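Local coordinates for acyl-CoA synthetase (AMP-forming)/AMP-acid ligase II-like protein (PDB 4GS5), which probably activates medium-chain fatty acids or related carboxylic acids with ATP and joins them to coenzyme A, as an AMP-forming ligase, at residues Asn21-Leu35 / Leu96-Glu110. Residues are numbered along the deposited sequence; the frame is centred on the assembly and turned at random.
Sequences NPYFAQAYDFMEKWL and LVRGMELDWELTVTE. With EDO (1,2-ethanediol), chain U.
Selenomethionine Met-100 pushes from helix 96-102 into helix 22-35 as a knob into a hole, seated among Phe-30, Met-31, Trp-34 and Leu-35. From CB the chain runs out with CG anti to the carbonyl carbon (chi1 -74°), and CG passes the terminal CE of Met-31 at 3.9 Å. SE comes next, 3.6 Å from CD1 of Trp-34 in an oblique Met-aromatic contact, with Leu-35 CD2 and Met-31 CB also against it. A bend at chi3 turns the methyl CE onto CG of Trp-34 at 3.3 Å, while Phe-30 CE2 touches the same methyl.

Val-97 lays CG1 over one face of the indole and sets CG2 at the edge of the Phe-30 ring, 3.5 Å from CZ. Along the indole edge, NE1 of Trp-34 makes a weak hydrogen bond to Glu-101 OE2, which also takes one from a water. Losing the indole to an alanine is likely to open a gap beside the Met-100 methyl and Val-97 CG1 and to leave Glu-101 OE2 without its weak indole partner.

Toward the other end, Leu-96 CD1 rests on Ala-27, and the Phe-24 ring packs against CG1 and the carbonyl of Val-108. Asn-21 caps helix 22-35 by OD1 to Tyr-23 N and gives ND2 to Glu-110 OE2 at 3.0 Å, the amide and carboxylate planes nearly perpendicular (86°). Tyr-23 OH is hydrogen-bonded to Val-87 N and, through a water, reaches Thr-109 O. Helix 22-35 thus packs on helix 96-102 and strand 105-109, which lies between strands 5-8 and 80-83; apolar contacts probably hold the interface, with polar bonds tying its two ends.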
ATOM      1  N   ASN A  21       6.874 -22.072  24.816  1.00 72.86           N
ATOM      2  CA  ASN A  21       6.263 -21.967  23.496  1.00 71.30           C
ATOM      3  C   ASN A  21       7.285 -21.382  22.526  1.00 66.19           C
ATOM      4  O   ASN A  21       7.825 -20.297  22.767  1.00 64.32           O
ATOM      5  CB  ASN A  21       5.006 -21.098  23.544  1.00 73.99           C
ATOM      6  CG  ASN A  21       4.220 -21.136  22.249  1.00 77.28           C
ATOM      7  OD1 ASN A  21       4.782 -21.024  21.158  1.00 76.41           O
ATOM      8  ND2 ASN A  21       2.908 -21.300  22.363  1.00 78.85           N
ATOM      9  N   PRO A  22       7.570 -22.108  21.432  1.00 50.82           N
ATOM     10  CA  PRO A  22       8.603 -21.684  20.479  1.00 54.85           C
ATOM     11  C   PRO A  22       8.249 -20.361  19.808  1.00 55.09           C
ATOM     12  O   PRO A  22       9.124 -19.530  19.567  1.00 58.36           O
ATOM     13  CB  PRO A  22       8.602 -22.809  19.441  1.00 56.98           C
ATOM     14  CG  PRO A  22       7.239 -23.418  19.550  1.00 57.56           C
ATOM     15  CD  PRO A  22       6.908 -23.354  21.008  1.00 55.53           C
ATOM     16  N   TYR A  23       6.974 -20.167  19.506  1.00 52.75           N
ATOM     17  CA  TYR A  23       6.559 -18.940  18.835  1.00 51.06           C
ATOM     18  C   TYR A  23       6.939 -17.720  19.689  1.00 51.19           C
ATOM     19  O   TYR A  23       7.600 -16.795  19.210  1.00 52.49           O
ATOM     20  CB  TYR A  23       5.062 -18.968  18.522  1.00 48.19           C
ATOM     21  CG  TYR A  23       4.571 -17.667  17.921  1.00 51.42           C
ATOM     22  CD1 TYR A  23       4.772 -17.378  16.579  1.00 46.43           C
ATOM     23  CD2 TYR A  23       3.919 -16.724  18.704  1.00 50.36           C
ATOM     24  CE1 TYR A  23       4.330 -16.194  16.037  1.00 47.31           C
ATOM     25  CE2 TYR A  23       3.478 -15.530  18.175  1.00 47.84           C
ATOM     26  CZ  TYR A  23       3.686 -15.269  16.841  1.00 44.93           C
ATOM     27  OH  TYR A  23       3.255 -14.086  16.308  1.00 34.94           O
ATOM     28  N   PHE A  24       6.562 -17.755  20.964  1.00 45.32           N
ATOM     29  CA  PHE A  24       6.838 -16.667  21.894  1.00 45.22           C
ATOM     30  C   PHE A  24       8.325 -16.489  22.187  1.00 50.22           C
ATOM     31  O   PHE A  24       8.777 -15.390  22.528  1.00 52.43           O
ATOM     32  CB  PHE A  24       6.081 -16.886  23.200  1.00 45.47           C
ATOM     33  CG  PHE A  24       4.602 -16.717  23.074  1.00 48.84           C
ATOM     34  CD1 PHE A  24       4.072 -15.783  22.196  1.00 47.90           C
ATOM     35  CD2 PHE A  24       3.737 -17.485  23.836  1.00 56.35           C
ATOM     36  CE1 PHE A  24       2.704 -15.621  22.077  1.00 49.41           C
ATOM     37  CE2 PHE A  24       2.369 -17.331  23.721  1.00 58.28           C
ATOM     38  CZ  PHE A  24       1.850 -16.395  22.840  1.00 50.59           C
ATOM     39  N   ALA A  25       9.082 -17.569  22.052  1.00 49.13           N
ATOM     40  CA  ALA A  25      10.513 -17.526  22.303  1.00 55.15           C
ATOM     41  C   ALA A  25      11.226 -16.748  21.199  1.00 49.15           C
ATOM     42  O   ALA A  25      12.298 -16.180  21.427  1.00 48.14           O
ATOM     43  CB  ALA A  25      11.082 -18.941  22.433  1.00 57.59           C
ATOM     44  N   GLN A  26      10.628 -16.719  20.008  1.00 48.61           N
ATOM     45  CA  GLN A  26      11.126 -15.867  18.936  1.00 47.72           C
ATOM     46  C   GLN A  26      11.138 -14.424  19.426  1.00 46.84           C
ATOM     47  O   GLN A  26      12.109 -13.695  19.234  1.00 49.14           O
ATOM     48  CB  GLN A  26      10.225 -15.947  17.704  1.00 48.94           C
ATOM     49  CG  GLN A  26      10.109 -17.305  17.053  1.00 57.47           C
ATOM     50  CD  GLN A  26       9.288 -17.231  15.782  1.00 60.52           C
ATOM     51  OE1 GLN A  26       8.057 -17.280  15.821  1.00 61.75           O
ATOM     52  NE2 GLN A  26       9.965 -17.074  14.648  1.00 57.99           N
ATOM     53  N   ALA A  27      10.043 -14.019  20.054  1.00 42.84           N
ATOM     54  CA  ALA A  27       9.909 -12.657  20.552  1.00 44.95           C
ATOM     55  C   ALA A  27      10.953 -12.387  21.642  1.00 46.99           C
ATOM     56  O   ALA A  27      11.700 -11.401  21.604  1.00 43.20           O
ATOM     57  CB  ALA A  27       8.503 -12.445  21.090  1.00 42.86           C
ATOM     58  N   TYR A  28      11.012 -13.290  22.606  1.00 52.11           N
ATOM     59  CA  TYR A  28      11.938 -13.138  23.716  1.00 50.88           C
ATOM     60  C   TYR A  28      13.378 -13.011  23.205  1.00 50.06           C
ATOM     61  O   TYR A  28      14.119 -12.121  23.635  1.00 47.71           O
ATOM     62  CB  TYR A  28      11.785 -14.303  24.685  1.00 55.60           C
ATOM     63  CG  TYR A  28      12.752 -14.264  25.843  1.00 57.85           C
ATOM     64  CD1 TYR A  28      12.460 -13.547  27.007  1.00 57.33           C
ATOM     65  CD2 TYR A  28      13.964 -14.934  25.772  1.00 58.71           C
ATOM     66  CE1 TYR A  28      13.354 -13.516  28.068  1.00 60.08           C
ATOM     67  CE2 TYR A  28      14.859 -14.912  26.825  1.00 61.12           C
ATOM     68  CZ  TYR A  28      14.551 -14.207  27.967  1.00 62.58           C
ATOM     69  OH  TYR A  28      15.457 -14.195  29.001  1.00 63.18           O
ATOM     70  N   ASP A  29      13.758 -13.878  22.269  1.00 47.11           N
ATOM     71  CA  ASP A  29      15.100 -13.850  21.683  1.00 55.69           C
ATOM     72  C   ASP A  29      15.429 -12.526  21.001  1.00 52.72           C
ATOM     73  O   ASP A  29      16.508 -11.951  21.196  1.00 46.40           O
ATOM     74  CB  ASP A  29      15.292 -15.007  20.694  1.00 50.93           C
ATOM     75  CG  ASP A  29      15.366 -16.358  21.388  1.00 55.57           C
ATOM     76  OD1 ASP A  29      15.445 -16.371  22.634  1.00 53.06           O
ATOM     77  OD2 ASP A  29      15.353 -17.398  20.688  1.00 54.85           O
ATOM     78  N   PHE A  30      14.496 -12.042  20.189  1.00 42.89           N
ATOM     79  CA  PHE A  30      14.693 -10.754  19.570  1.00 41.99           C
ATOM     80  C   PHE A  30      14.863  -9.677  20.631  1.00 44.66           C
ATOM     81  O   PHE A  30      15.793  -8.874  20.563  1.00 45.39           O
ATOM     82  CB  PHE A  30      13.530 -10.379  18.645  1.00 41.02           C
ATOM     83  CG  PHE A  30      13.634  -8.987  18.119  1.00 40.01           C
ATOM     84  CD1 PHE A  30      14.388  -8.716  16.993  1.00 45.87           C
ATOM     85  CD2 PHE A  30      13.004  -7.939  18.767  1.00 39.40           C
ATOM     86  CE1 PHE A  30      14.497  -7.424  16.508  1.00 48.50           C
ATOM     87  CE2 PHE A  30      13.118  -6.654  18.305  1.00 39.40           C
ATOM     88  CZ  PHE A  30      13.861  -6.392  17.170  1.00 47.10           C
HETATM   89  N   MSE A  31      13.967  -9.655  21.613  1.00 42.16           N
HETATM   90  CA  MSE A  31      14.041  -8.627  22.650  1.00 50.86           C
HETATM   91  C   MSE A  31      15.356  -8.668  23.426  1.00 56.42           C
HETATM   92  O   MSE A  31      15.986  -7.627  23.661  1.00 45.35           O
HETATM   93  CB  MSE A  31      12.849  -8.730  23.593  1.00 50.75           C
HETATM   94  CG  MSE A  31      11.551  -8.391  22.900  1.00 48.13           C
HETATM   95 SE   MSE A  31      10.017  -8.809  23.989  0.57 48.67          SE
HETATM   96  CE  MSE A  31      10.048  -7.239  25.148  1.00 45.91           C
ATOM     97  N   GLU A  32      15.770  -9.873  23.815  1.00 54.86           N
ATOM     98  CA  GLU A  32      17.037 -10.024  24.506  1.00 56.64           C
ATOM     99  C   GLU A  32      18.141  -9.411  23.652  1.00 56.95           C
ATOM    100  O   GLU A  32      18.981  -8.670  24.157  1.00 50.48           O
ATOM    101  CB  GLU A  32      17.312 -11.497  24.797  1.00 63.43           C
ATOM    102  CG  GLU A  32      16.476 -12.047  25.949  1.00 72.64           C
ATOM    103  CD  GLU A  32      17.029 -11.668  27.325  1.00 82.20           C
ATOM    104  OE1 GLU A  32      17.996 -12.330  27.780  1.00 88.27           O
ATOM    105  OE2 GLU A  32      16.497 -10.717  27.950  1.00 79.88           O
ATOM    106  N   LYS A  33      18.122  -9.688  22.350  1.00 55.96           N
ATOM    107  CA  LYS A  33      19.147  -9.139  21.464  1.00 54.95           C
ATOM    108  C   LYS A  33      19.064  -7.608  21.359  1.00 51.53           C
ATOM    109  O   LYS A  33      20.091  -6.918  21.396  1.00 51.80           O
ATOM    110  CB  LYS A  33      19.104  -9.788  20.071  1.00 53.02           C
ATOM    111  CG  LYS A  33      20.285  -9.373  19.199  1.00 54.52           C
ATOM    112  CD  LYS A  33      20.254  -9.966  17.795  1.00 58.78           C
ATOM    113  CE  LYS A  33      21.445  -9.434  16.989  1.00 62.15           C
ATOM    114  NZ  LYS A  33      21.436  -9.829  15.552  1.00 60.89           N
ATOM    115  N   TRP A  34      17.849  -7.076  21.233  1.00 45.95           N
ATOM    116  CA  TRP A  34      17.680  -5.628  21.185  1.00 46.87           C
ATOM    117  C   TRP A  34      18.292  -4.960  22.419  1.00 49.45           C
ATOM    118  O   TRP A  34      19.121  -4.051  22.303  1.00 49.70           O
ATOM    119  CB  TRP A  34      16.205  -5.242  21.062  1.00 44.69           C
ATOM    120  CG  TRP A  34      16.006  -3.756  20.979  1.00 44.03           C
ATOM    121  CD1 TRP A  34      15.761  -2.901  22.011  1.00 44.79           C
ATOM    122  CD2 TRP A  34      16.051  -2.954  19.797  1.00 43.07           C
ATOM    123  NE1 TRP A  34      15.650  -1.616  21.547  1.00 41.76           N
ATOM    124  CE2 TRP A  34      15.824  -1.621  20.191  1.00 45.10           C
ATOM    125  CE3 TRP A  34      16.263  -3.235  18.443  1.00 43.55           C
ATOM    126  CZ2 TRP A  34      15.796  -0.566  19.274  1.00 43.62           C
ATOM    127  CZ3 TRP A  34      16.236  -2.189  17.535  1.00 43.16           C
ATOM    128  CH2 TRP A  34      15.998  -0.872  17.953  1.00 39.49           C
ATOM    129  N   LEU A  35      17.874  -5.419  23.597  1.00 48.61           N
ATOM    130  CA  LEU A  35      18.353  -4.872  24.866  1.00 52.20           C
ATOM    131  C   LEU A  35      19.870  -4.992  25.022  1.00 54.73           C
ATOM    132  O   LEU A  35      20.508  -4.133  25.638  1.00 57.96           O
ATOM    133  CB  LEU A  35      17.638  -5.546  26.044  1.00 51.95           C
ATOM    134  CG  LEU A  35      16.107  -5.411  26.028  1.00 55.63           C
ATOM    135  CD1 LEU A  35      15.476  -6.190  27.172  1.00 59.89           C
ATOM    136  CD2 LEU A  35      15.682  -3.943  26.076  1.00 55.57           C
ATOM    137  N   LEU A  96       7.414  -5.091  18.800  1.00 33.16           N
ATOM    138  CA  LEU A  96       8.313  -5.299  19.945  1.00 33.81           C
ATOM    139  C   LEU A  96       9.274  -4.132  20.120  1.00 35.45           C
ATOM    140  O   LEU A  96       9.512  -3.673  21.237  1.00 36.26           O
ATOM    141  CB  LEU A  96       9.118  -6.589  19.778  1.00 40.73           C
ATOM    142  CG  LEU A  96       8.301  -7.861  19.535  1.00 38.05           C
ATOM    143  CD1 LEU A  96       9.233  -9.058  19.451  1.00 42.50           C
ATOM    144  CD2 LEU A  96       7.278  -8.044  20.645  1.00 34.32           C
ATOM    145  N   VAL A  97       9.837  -3.671  19.006  1.00 36.08           N
ATOM    146  CA  VAL A  97      10.739  -2.525  19.001  1.00 35.95           C
ATOM    147  C   VAL A  97      10.054  -1.284  19.546  1.00 33.13           C
ATOM    148  O   VAL A  97      10.595  -0.607  20.429  1.00 34.54           O
ATOM    149  CB  VAL A  97      11.273  -2.229  17.579  1.00 37.62           C
ATOM    150  CG1 VAL A  97      12.027  -0.897  17.557  1.00 32.45           C
ATOM    151  CG2 VAL A  97      12.174  -3.373  17.108  1.00 41.40           C
ATOM    152  N   ARG A  98       8.863  -0.981  19.023  1.00 34.26           N
ATOM    153  CA  ARG A  98       8.072   0.142  19.541  1.00 31.55           C
ATOM    154  C   ARG A  98       7.843  -0.036  21.037  1.00 31.08           C
ATOM    155  O   ARG A  98       8.057   0.881  21.826  1.00 35.23           O
ATOM    156  CB  ARG A  98       6.726   0.245  18.817  1.00 29.44           C
ATOM    157  CG  ARG A  98       6.838   0.674  17.362  1.00 30.19           C
ATOM    158  CD  ARG A  98       5.567   0.323  16.585  1.00 34.13           C
ATOM    159  NE  ARG A  98       5.719   0.579  15.155  1.00 34.31           N
ATOM    160  CZ  ARG A  98       5.015  -0.029  14.206  1.00 35.67           C
ATOM    161  NH1 ARG A  98       4.102  -0.935  14.527  1.00 43.94           N
ATOM    162  NH2 ARG A  98       5.223   0.267  12.938  1.00 34.39           N
ATOM    163  N   GLY A  99       7.418  -1.233  21.421  1.00 34.40           N
ATOM    164  CA  GLY A  99       7.212  -1.557  22.822  1.00 37.31           C
ATOM    165  C   GLY A  99       8.408  -1.271  23.713  1.00 39.57           C
ATOM    166  O   GLY A  99       8.252  -0.751  24.820  1.00 39.34           O
HETATM  167  N   MSE A 100       9.608  -1.617  23.252  1.00 37.70           N
HETATM  168  CA  MSE A 100      10.792  -1.426  24.081  1.00 39.27           C
HETATM  169  C   MSE A 100      11.307   0.007  24.030  1.00 40.83           C
HETATM  170  O   MSE A 100      11.832   0.525  25.015  1.00 40.31           O
HETATM  171  CB  MSE A 100      11.899  -2.396  23.682  1.00 39.50           C
HETATM  172  CG  MSE A 100      11.656  -3.820  24.121  1.00 43.53           C
HETATM  173 SE   MSE A 100      13.123  -4.906  23.505  0.44 46.60          SE
HETATM  174  CE  MSE A 100      12.863  -4.744  21.583  1.00 42.76           C
ATOM    175  N   GLU A 101      11.169   0.644  22.874  1.00 37.41           N
ATOM    176  CA  GLU A 101      11.612   2.022  22.741  1.00 39.68           C
ATOM    177  C   GLU A 101      10.683   3.002  23.448  1.00 36.04           C
ATOM    178  O   GLU A 101      11.132   4.019  23.964  1.00 42.05           O
ATOM    179  CB  GLU A 101      11.761   2.394  21.269  1.00 40.10           C
ATOM    180  CG  GLU A 101      12.975   1.765  20.629  1.00 43.99           C
ATOM    181  CD  GLU A 101      14.258   2.290  21.244  1.00 50.85           C
ATOM    182  OE1 GLU A 101      14.671   3.411  20.870  1.00 54.69           O
ATOM    183  OE2 GLU A 101      14.838   1.595  22.109  1.00 52.58           O
ATOM    184  N   LEU A 102       9.397   2.669  23.495  1.00 32.40           N
ATOM    185  CA  LEU A 102       8.362   3.608  23.939  1.00 36.59           C
ATOM    186  C   LEU A 102       7.776   3.218  25.299  1.00 38.83           C
ATOM    187  O   LEU A 102       6.873   3.878  25.803  1.00 37.40           O
ATOM    188  CB  LEU A 102       7.253   3.699  22.876  1.00 28.71           C
ATOM    189  CG  LEU A 102       7.731   4.142  21.480  1.00 29.91           C
ATOM    190  CD1 LEU A 102       6.625   4.097  20.411  1.00 23.52           C
ATOM    191  CD2 LEU A 102       8.340   5.533  21.532  1.00 37.88           C
ATOM    192  N   ASP A 103       8.301   2.141  25.884  1.00 39.40           N
ATOM    193  CA  ASP A 103       7.856   1.651  27.197  1.00 43.08           C
ATOM    194  C   ASP A 103       6.380   1.247  27.177  1.00 37.30           C
ATOM    195  O   ASP A 103       5.570   1.749  27.965  1.00 31.48           O
ATOM    196  CB  ASP A 103       8.075   2.698  28.298  1.00 47.38           C
ATOM    197  CG  ASP A 103       9.535   3.047  28.505  1.00 56.54           C
ATOM    198  OD1 ASP A 103      10.415   2.215  28.195  1.00 56.66           O
ATOM    199  OD2 ASP A 103       9.795   4.165  29.004  1.00 63.70           O
ATOM    200  N   TRP A 104       6.018   0.352  26.270  1.00 32.08           N
ATOM    201  CA  TRP A 104       4.648  -0.129  26.252  1.00 35.48           C
ATOM    202  C   TRP A 104       4.555  -1.407  27.060  1.00 35.94           C
ATOM    203  O   TRP A 104       5.551  -2.092  27.252  1.00 39.00           O
ATOM    204  CB  TRP A 104       4.203  -0.449  24.833  1.00 31.14           C
ATOM    205  CG  TRP A 104       4.099   0.711  23.894  1.00 32.95           C
ATOM    206  CD1 TRP A 104       4.229   2.043  24.185  1.00 35.80           C
ATOM    207  CD2 TRP A 104       3.857   0.625  22.486  1.00 29.90           C
ATOM    208  NE1 TRP A 104       4.066   2.791  23.031  1.00 34.85           N
ATOM    209  CE2 TRP A 104       3.840   1.942  21.978  1.00 32.46           C
ATOM    210  CE3 TRP A 104       3.644  -0.444  21.608  1.00 27.58           C
ATOM    211  CZ2 TRP A 104       3.616   2.221  20.625  1.00 30.52           C
ATOM    212  CZ3 TRP A 104       3.417  -0.165  20.251  1.00 25.89           C
ATOM    213  CH2 TRP A 104       3.416   1.158  19.780  1.00 30.37           C
ATOM    214  N   GLU A 105       3.351  -1.736  27.513  1.00 34.97           N
ATOM    215  CA  GLU A 105       3.060  -3.090  27.950  1.00 37.12           C
ATOM    216  C   GLU A 105       2.665  -3.887  26.707  1.00 37.24           C
ATOM    217  O   GLU A 105       1.713  -3.527  26.018  1.00 37.80           O
ATOM    218  CB  GLU A 105       1.901  -3.081  28.938  1.00 47.14           C
ATOM    219  CG  GLU A 105       1.517  -4.456  29.455  1.00 57.54           C
ATOM    220  CD  GLU A 105       0.233  -4.437  30.265  1.00 69.90           C
ATOM    221  OE1 GLU A 105      -0.192  -5.519  30.726  1.00 78.32           O
ATOM    222  OE2 GLU A 105      -0.351  -3.346  30.448  1.00 72.42           O
ATOM    223  N   LEU A 106       3.393  -4.960  26.409  1.00 36.70           N
ATOM    224  CA  LEU A 106       3.097  -5.761  25.224  1.00 36.30           C
ATOM    225  C   LEU A 106       2.332  -7.026  25.585  1.00 38.22           C
ATOM    226  O   LEU A 106       2.767  -7.809  26.442  1.00 45.49           O
ATOM    227  CB  LEU A 106       4.380  -6.128  24.466  1.00 37.82           C
ATOM    228  CG  LEU A 106       5.253  -4.970  23.990  1.00 43.02           C
ATOM    229  CD1 LEU A 106       6.589  -5.467  23.486  1.00 44.57           C
ATOM    230  CD2 LEU A 106       4.528  -4.198  22.901  1.00 42.56           C
ATOM    231  N   THR A 107       1.192  -7.222  24.933  1.00 35.93           N
ATOM    232  CA  THR A 107       0.468  -8.482  25.022  1.00 40.87           C
ATOM    233  C   THR A 107       0.626  -9.238  23.710  1.00 42.74           C
ATOM    234  O   THR A 107       0.060  -8.861  22.688  1.00 36.87           O
ATOM    235  CB  THR A 107      -1.024  -8.265  25.299  1.00 40.52           C
ATOM    236  OG1 THR A 107      -1.186  -7.639  26.571  1.00 42.31           O
ATOM    237  CG2 THR A 107      -1.778  -9.598  25.284  1.00 36.71           C
ATOM    238  N   VAL A 108       1.413 -10.302  23.735  1.00 39.62           N
ATOM    239  CA  VAL A 108       1.728 -11.004  22.514  1.00 41.80           C
ATOM    240  C   VAL A 108       0.823 -12.212  22.378  1.00 42.90           C
ATOM    241  O   VAL A 108       0.761 -13.048  23.280  1.00 42.35           O
ATOM    242  CB  VAL A 108       3.197 -11.463  22.492  1.00 47.49           C
ATOM    243  CG1 VAL A 108       3.535 -12.081  21.140  1.00 46.54           C
ATOM    244  CG2 VAL A 108       4.121 -10.289  22.803  1.00 46.90           C
ATOM    245  N   THR A 109       0.123 -12.302  21.252  1.00 43.36           N
ATOM    246  CA  THR A 109      -0.749 -13.442  20.990  1.00 49.50           C
ATOM    247  C   THR A 109      -0.318 -14.151  19.709  1.00 47.32           C
ATOM    248  O   THR A 109       0.393 -13.571  18.889  1.00 43.78           O
ATOM    249  CB  THR A 109      -2.216 -13.011  20.856  1.00 48.74           C
ATOM    250  OG1 THR A 109      -3.050 -14.174  20.823  1.00 57.63           O
ATOM    251  CG2 THR A 109      -2.414 -12.248  19.577  1.00 42.46           C
ATOM    252  N   GLU A 110      -0.737 -15.403  19.545  1.00 49.72           N
ATOM    253  CA  GLU A 110      -0.423 -16.145  18.332  1.00 54.14           C
ATOM    254  C   GLU A 110      -1.199 -15.527  17.190  1.00 54.47           C
ATOM    255  O   GLU A 110      -2.382 -15.215  17.330  1.00 57.59           O
ATOM    256  CB  GLU A 110      -0.749 -17.640  18.481  1.00 59.84           C
ATOM    257  CG  GLU A 110      -0.148 -18.253  19.735  1.00 67.16           C
ATOM    258  CD  GLU A 110      -0.073 -19.780  19.712  1.00 74.11           C
ATOM    259  OE1 GLU A 110      -0.813 -20.426  18.933  1.00 74.68           O
ATOM    260  OE2 GLU A 110       0.738 -20.333  20.487  1.00 73.98           O
TER
HETATM  261  C1  EDO U 420      18.060 -10.647  14.894  1.00 45.82           C
HETATM  262  O1  EDO U 420      19.230 -10.894  14.089  1.00 46.41           O
HETATM  263  C2  EDO U 420      17.368 -11.969  15.196  1.00 39.05           C
HETATM  264  O2  EDO U 420      16.682 -11.902  16.439  1.00 25.56           O
HETATM  265  O   HOH W   1       2.100 -12.227  17.705  1.00 34.91           O
HETATM  266  O   HOH W   2      15.126   0.245  24.347  1.00 46.31           O